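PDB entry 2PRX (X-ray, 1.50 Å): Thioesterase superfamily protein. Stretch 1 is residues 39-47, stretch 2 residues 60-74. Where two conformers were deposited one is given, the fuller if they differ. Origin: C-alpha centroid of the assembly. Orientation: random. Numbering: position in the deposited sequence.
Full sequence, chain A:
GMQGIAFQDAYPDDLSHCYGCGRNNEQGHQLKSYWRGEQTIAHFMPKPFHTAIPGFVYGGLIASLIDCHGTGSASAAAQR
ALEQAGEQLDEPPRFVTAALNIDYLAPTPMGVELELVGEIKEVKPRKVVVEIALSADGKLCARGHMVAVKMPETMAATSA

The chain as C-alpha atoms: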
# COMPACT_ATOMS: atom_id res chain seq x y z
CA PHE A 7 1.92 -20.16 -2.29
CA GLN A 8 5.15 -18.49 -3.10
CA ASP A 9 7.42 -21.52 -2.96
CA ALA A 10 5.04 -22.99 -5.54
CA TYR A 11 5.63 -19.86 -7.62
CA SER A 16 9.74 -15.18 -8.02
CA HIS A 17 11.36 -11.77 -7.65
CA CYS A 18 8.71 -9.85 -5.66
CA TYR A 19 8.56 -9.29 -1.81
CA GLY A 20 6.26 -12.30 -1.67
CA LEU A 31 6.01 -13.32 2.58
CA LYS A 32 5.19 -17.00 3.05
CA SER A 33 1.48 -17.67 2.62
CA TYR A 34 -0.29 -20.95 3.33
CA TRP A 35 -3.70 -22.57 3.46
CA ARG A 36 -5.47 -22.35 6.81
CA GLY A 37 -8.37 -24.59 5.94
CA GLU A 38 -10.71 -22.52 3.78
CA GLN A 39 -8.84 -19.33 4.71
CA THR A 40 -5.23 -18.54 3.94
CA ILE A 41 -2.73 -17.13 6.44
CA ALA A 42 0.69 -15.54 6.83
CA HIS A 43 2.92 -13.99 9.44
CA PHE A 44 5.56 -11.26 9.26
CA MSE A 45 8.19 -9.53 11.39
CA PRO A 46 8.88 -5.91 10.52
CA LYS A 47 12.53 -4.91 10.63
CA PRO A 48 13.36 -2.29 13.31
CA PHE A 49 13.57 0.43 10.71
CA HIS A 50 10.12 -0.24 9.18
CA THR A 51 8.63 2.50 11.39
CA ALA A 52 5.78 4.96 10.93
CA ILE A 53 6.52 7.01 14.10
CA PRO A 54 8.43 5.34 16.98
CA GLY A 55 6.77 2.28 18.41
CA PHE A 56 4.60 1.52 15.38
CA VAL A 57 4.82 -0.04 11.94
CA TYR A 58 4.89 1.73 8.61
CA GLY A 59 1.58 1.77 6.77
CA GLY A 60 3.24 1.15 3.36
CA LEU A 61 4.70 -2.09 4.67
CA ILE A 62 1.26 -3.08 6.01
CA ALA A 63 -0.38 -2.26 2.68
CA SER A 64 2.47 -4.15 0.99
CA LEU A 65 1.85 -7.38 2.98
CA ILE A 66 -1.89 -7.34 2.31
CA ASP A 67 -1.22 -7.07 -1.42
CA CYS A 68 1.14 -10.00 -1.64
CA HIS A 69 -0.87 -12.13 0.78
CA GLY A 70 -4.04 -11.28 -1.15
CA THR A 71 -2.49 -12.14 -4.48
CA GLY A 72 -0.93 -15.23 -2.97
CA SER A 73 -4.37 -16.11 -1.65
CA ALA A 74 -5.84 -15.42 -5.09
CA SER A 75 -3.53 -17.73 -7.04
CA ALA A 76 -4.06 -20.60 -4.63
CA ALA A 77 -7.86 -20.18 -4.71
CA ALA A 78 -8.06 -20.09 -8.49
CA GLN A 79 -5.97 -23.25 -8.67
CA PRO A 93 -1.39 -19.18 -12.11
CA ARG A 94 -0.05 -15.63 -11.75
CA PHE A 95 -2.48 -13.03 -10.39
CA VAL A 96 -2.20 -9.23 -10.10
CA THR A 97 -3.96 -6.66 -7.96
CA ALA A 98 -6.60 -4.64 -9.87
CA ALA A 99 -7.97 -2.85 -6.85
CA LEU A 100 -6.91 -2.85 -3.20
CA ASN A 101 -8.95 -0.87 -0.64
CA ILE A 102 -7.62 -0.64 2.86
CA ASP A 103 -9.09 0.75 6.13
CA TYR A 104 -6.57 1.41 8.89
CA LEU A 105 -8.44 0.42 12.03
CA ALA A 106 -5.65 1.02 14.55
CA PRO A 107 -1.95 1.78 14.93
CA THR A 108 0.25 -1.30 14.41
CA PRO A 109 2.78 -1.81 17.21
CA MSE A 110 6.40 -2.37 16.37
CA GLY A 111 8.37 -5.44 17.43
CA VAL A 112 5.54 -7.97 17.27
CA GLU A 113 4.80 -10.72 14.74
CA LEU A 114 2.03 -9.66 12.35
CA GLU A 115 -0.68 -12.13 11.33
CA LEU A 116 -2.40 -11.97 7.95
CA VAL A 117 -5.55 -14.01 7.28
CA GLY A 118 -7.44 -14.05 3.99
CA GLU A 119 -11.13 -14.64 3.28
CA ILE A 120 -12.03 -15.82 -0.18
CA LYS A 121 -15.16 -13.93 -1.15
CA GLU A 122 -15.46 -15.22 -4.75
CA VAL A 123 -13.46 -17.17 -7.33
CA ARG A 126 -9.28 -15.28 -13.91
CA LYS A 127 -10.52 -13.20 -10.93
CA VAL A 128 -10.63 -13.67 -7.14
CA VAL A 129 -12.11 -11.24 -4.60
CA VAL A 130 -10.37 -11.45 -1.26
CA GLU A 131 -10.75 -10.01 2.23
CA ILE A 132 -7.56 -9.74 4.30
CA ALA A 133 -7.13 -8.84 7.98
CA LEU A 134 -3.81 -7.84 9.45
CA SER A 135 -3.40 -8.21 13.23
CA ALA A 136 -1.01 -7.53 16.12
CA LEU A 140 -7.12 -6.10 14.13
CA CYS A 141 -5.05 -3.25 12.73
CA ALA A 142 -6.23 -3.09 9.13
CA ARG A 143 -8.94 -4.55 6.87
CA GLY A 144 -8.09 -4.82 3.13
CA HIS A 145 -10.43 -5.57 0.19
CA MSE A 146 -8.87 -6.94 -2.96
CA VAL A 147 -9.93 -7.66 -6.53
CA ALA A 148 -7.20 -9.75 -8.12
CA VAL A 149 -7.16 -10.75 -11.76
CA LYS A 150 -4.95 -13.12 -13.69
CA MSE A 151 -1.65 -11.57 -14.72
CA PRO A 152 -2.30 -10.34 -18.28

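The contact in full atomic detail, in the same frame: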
# COMPACT_ATOMS: atom_id res chain seq x y z
N GLN A 39 -9.50 -20.62 4.62
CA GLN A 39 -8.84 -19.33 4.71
C GLN A 39 -7.37 -19.57 4.35
O GLN A 39 -6.81 -20.67 4.29
CB GLN A 39 -8.92 -18.71 6.10
CG GLN A 39 -10.32 -18.44 6.61
CD GLN A 39 -10.37 -17.99 8.05
OE1 GLN A 39 -9.34 -17.64 8.64
NE2 GLN A 39 -11.56 -17.99 8.63
N THR A 40 -6.69 -18.47 4.10
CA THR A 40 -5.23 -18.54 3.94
C THR A 40 -4.67 -17.77 5.11
O THR A 40 -5.48 -17.14 5.81
CB THR A 40 -4.75 -17.98 2.60
OG1 THR A 40 -4.93 -16.54 2.59
CG2 THR A 40 -5.56 -18.52 1.43
N ILE A 41 -3.37 -17.83 5.33
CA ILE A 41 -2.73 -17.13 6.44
C ILE A 41 -1.24 -16.94 6.20
O ILE A 41 -0.58 -17.68 5.47
CB ILE A 41 -2.96 -17.88 7.77
CG1 ILE A 41 -2.39 -17.21 9.01
CG2 ILE A 41 -2.44 -19.31 7.64
CD1 ILE A 41 -3.03 -17.58 10.32
N ALA A 42 -0.72 -15.87 6.81
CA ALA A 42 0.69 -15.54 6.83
C ALA A 42 1.01 -14.74 8.09
O ALA A 42 0.12 -14.20 8.76
CB ALA A 42 1.10 -14.81 5.55
N HIS A 43 2.30 -14.71 8.34
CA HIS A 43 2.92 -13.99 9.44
C HIS A 43 4.15 -13.23 8.97
O HIS A 43 4.83 -13.66 8.04
CB HIS A 43 3.30 -15.00 10.52
CG HIS A 43 2.10 -15.59 11.20
ND1 HIS A 43 1.58 -16.82 10.82
CD2 HIS A 43 1.32 -15.16 12.22
CE1 HIS A 43 0.54 -17.10 11.57
NE2 HIS A 43 0.36 -16.12 12.43
N PHE A 44 4.43 -12.10 9.62
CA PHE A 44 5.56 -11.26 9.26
C PHE A 44 6.09 -10.48 10.47
O PHE A 44 5.31 -10.13 11.35
CB PHE A 44 5.19 -10.24 8.18
CG PHE A 44 6.44 -9.53 7.66
CD1 PHE A 44 7.42 -10.23 6.98
CD2 PHE A 44 6.62 -8.18 7.87
CE1 PHE A 44 8.56 -9.61 6.52
CE2 PHE A 44 7.76 -7.55 7.41
CZ PHE A 44 8.73 -8.26 6.74
N MSE A 45 7.39 -10.25 10.43
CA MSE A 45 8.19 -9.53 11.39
C MSE A 45 8.85 -8.31 10.75
O MSE A 45 9.87 -8.39 10.06
CB MSE A 45 9.29 -10.42 11.99
CG MSE A 45 9.99 -9.81 13.19
SE MSE A 45 8.74 -9.22 14.54
CE MSE A 45 8.94 -10.86 15.54
N PRO A 46 8.24 -7.16 10.98
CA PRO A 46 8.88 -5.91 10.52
C PRO A 46 10.32 -5.79 11.01
O PRO A 46 10.61 -6.25 12.13
CB PRO A 46 8.03 -4.84 11.21
CG PRO A 46 6.69 -5.48 11.31
CD PRO A 46 6.95 -6.94 11.63
N LYS A 47 11.18 -5.21 10.20
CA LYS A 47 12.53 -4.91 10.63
C LYS A 47 12.45 -3.63 11.47
O LYS A 47 11.51 -2.86 11.26
CB LYS A 47 13.53 -4.74 9.49
CG LYS A 47 13.47 -5.75 8.36
CD LYS A 47 14.86 -6.23 7.97
CE LYS A 47 14.82 -7.59 7.30
NZ LYS A 47 16.08 -7.92 6.56
N GLY A 60 2.87 1.68 4.66
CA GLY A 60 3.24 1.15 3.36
C GLY A 60 3.58 -0.36 3.40
O GLY A 60 3.18 -1.06 2.50
N LEU A 61 4.36 -0.70 4.42
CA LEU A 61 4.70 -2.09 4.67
C LEU A 61 3.43 -2.90 4.90
O LEU A 61 3.24 -3.95 4.30
CB LEU A 61 5.65 -2.22 5.88
CG LEU A 61 6.00 -3.69 6.19
CD1 LEU A 61 6.68 -4.36 5.00
CD2 LEU A 61 6.89 -3.75 7.41
N ILE A 62 2.55 -2.42 5.75
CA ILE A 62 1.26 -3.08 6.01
C ILE A 62 0.49 -3.21 4.72
O ILE A 62 0.05 -4.29 4.31
CB ILE A 62 0.52 -2.30 7.11
CG1 ILE A 62 1.31 -2.32 8.41
CG2 ILE A 62 -0.90 -2.80 7.31
CD1 ILE A 62 0.61 -1.91 9.67
N ALA A 63 0.30 -2.14 3.96
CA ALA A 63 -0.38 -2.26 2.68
C ALA A 63 0.34 -3.22 1.73
O ALA A 63 -0.35 -3.85 0.92
CB ALA A 63 -0.53 -0.91 2.00
N SER A 64 1.66 -3.29 1.84
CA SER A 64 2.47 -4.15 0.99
C SER A 64 2.16 -5.62 1.29
O SER A 64 2.01 -6.37 0.30
CB SER A 64 3.97 -3.95 1.13
OG SER A 64 4.39 -2.62 0.90
N LEU A 65 2.08 -5.96 2.57
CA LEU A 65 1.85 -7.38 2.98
C LEU A 65 0.44 -7.80 2.67
O LEU A 65 0.12 -8.98 2.37
CB LEU A 65 2.19 -7.54 4.45
CG LEU A 65 3.64 -7.19 4.86
CD1 LEU A 65 3.76 -7.07 6.37
CD2 LEU A 65 4.60 -8.24 4.32
N ILE A 66 -0.54 -6.91 2.70
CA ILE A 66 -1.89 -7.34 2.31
C ILE A 66 -1.96 -7.70 0.83
O ILE A 66 -2.58 -8.68 0.41
CB ILE A 66 -2.91 -6.24 2.65
CG1 ILE A 66 -3.29 -6.20 4.13
CG2 ILE A 66 -4.13 -6.37 1.76
CD1 ILE A 66 -3.77 -4.83 4.55
N ASP A 67 -1.30 -6.88 0.02
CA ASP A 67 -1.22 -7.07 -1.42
C ASP A 67 -0.62 -8.42 -1.78
O ASP A 67 -1.15 -9.15 -2.61
CB ASP A 67 -0.37 -5.95 -2.01
CG ASP A 67 -0.19 -5.95 -3.51
OD1 ASP A 67 -0.71 -6.85 -4.19
OD2 ASP A 67 0.47 -5.01 -4.00
N CYS A 68 0.52 -8.74 -1.17
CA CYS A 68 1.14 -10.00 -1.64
C CYS A 68 0.41 -11.16 -0.99
O CYS A 68 0.32 -12.25 -1.56
CB CYS A 68 2.64 -9.99 -1.38
SG CYS A 68 3.58 -8.75 -2.34
N HIS A 69 -0.13 -10.98 0.22
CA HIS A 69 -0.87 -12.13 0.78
C HIS A 69 -2.14 -12.36 -0.02
O HIS A 69 -2.56 -13.50 -0.24
CB HIS A 69 -1.16 -11.89 2.25
CG HIS A 69 -1.99 -12.97 2.89
ND1 HIS A 69 -1.54 -14.27 3.04
CD2 HIS A 69 -3.23 -12.94 3.41
CE1 HIS A 69 -2.49 -14.98 3.63
NE2 HIS A 69 -3.53 -14.20 3.88
N GLY A 70 -2.76 -11.27 -0.46
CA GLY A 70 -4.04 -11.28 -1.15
C GLY A 70 -3.94 -11.88 -2.54
O GLY A 70 -4.83 -12.56 -3.07
N THR A 71 -2.80 -11.60 -3.17
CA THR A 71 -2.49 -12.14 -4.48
C THR A 71 -2.11 -13.60 -4.31
O THR A 71 -2.56 -14.44 -5.08
CB THR A 71 -1.37 -11.37 -5.19
OG1 THR A 71 -1.85 -10.08 -5.59
CG2 THR A 71 -0.96 -12.09 -6.46
N GLY A 72 -1.29 -13.84 -3.28
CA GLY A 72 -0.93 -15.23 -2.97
C GLY A 72 -2.22 -16.02 -2.78
O GLY A 72 -2.46 -17.05 -3.43
N SER A 73 -3.07 -15.51 -1.89
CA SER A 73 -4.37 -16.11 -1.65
C SER A 73 -5.15 -16.32 -2.94
O SER A 73 -5.78 -17.36 -3.11
CB SER A 73 -5.23 -15.24 -0.72
OG SER A 73 -4.57 -14.96 0.49
N ALA A 74 -5.12 -15.33 -3.83
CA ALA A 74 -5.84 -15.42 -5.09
C ALA A 74 -5.37 -16.59 -5.93
O ALA A 74 -6.16 -17.42 -6.38
CB ALA A 74 -5.67 -14.08 -5.85

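The apolar centre of the contact is the ring of Phe44, whose CA-to-CB bond points toward the helix and whose t rotamer (chi1 -170°) lays the ring against two leucines one turn apart. Leu65 covers one face: its CD2 lies 4.2 Å from the centroid of the Phe44 ring and 18° off the ring normal, the geometry of a CH-pi contact, while Leu65 CD1 comes within 3.4 Å of Phe44 CD2. Leu61 sits at the ring edge, near its plane, with its CD2 3.9 Å from Phe44 CE2. The same methyl, Leu61 CD2, also lies 4.1 Å from Pro46 CB, so the apolar patch extends past the end of the strand.

The backbone arrangement explains this spacing. Strand 39-44 runs roughly antiparallel to helix 60-74, with 145° between their directions and a closest axial approach of 9.0 Å. Alternate residues Thr40, Ala42 and Phe44 point toward the helix, and their nearest CA partners, Ser73, His69 and Leu65, are four residues apart. Two strand residues therefore match about one helical turn. The CA distances shrink from 8.3 Å for Phe44-Leu65 to 7.1 Å for Ala42-His69 and 6.2 Å for Thr40-Ser73, bringing the backbones closer where the side chains are smaller.

Ala42 marks the transition to polar chemistry, its CB 3.7 Å from His69 ND1; that nitrogen is hydrogen-bonded elsewhere in the structure. The His69 ring edge faces the strand backbone, with CE1 3.4 Å from Ile41 N. At the polar edge, Thr40 OG1 donates a hydrogen bond to Ser73 OG at 2.7 Å and lies 3.0 Å from His69 NE2. Ser73 OG in turn donates to His69 O at 2.6 Å, tying the cross-stretch bond back to the helix backbone.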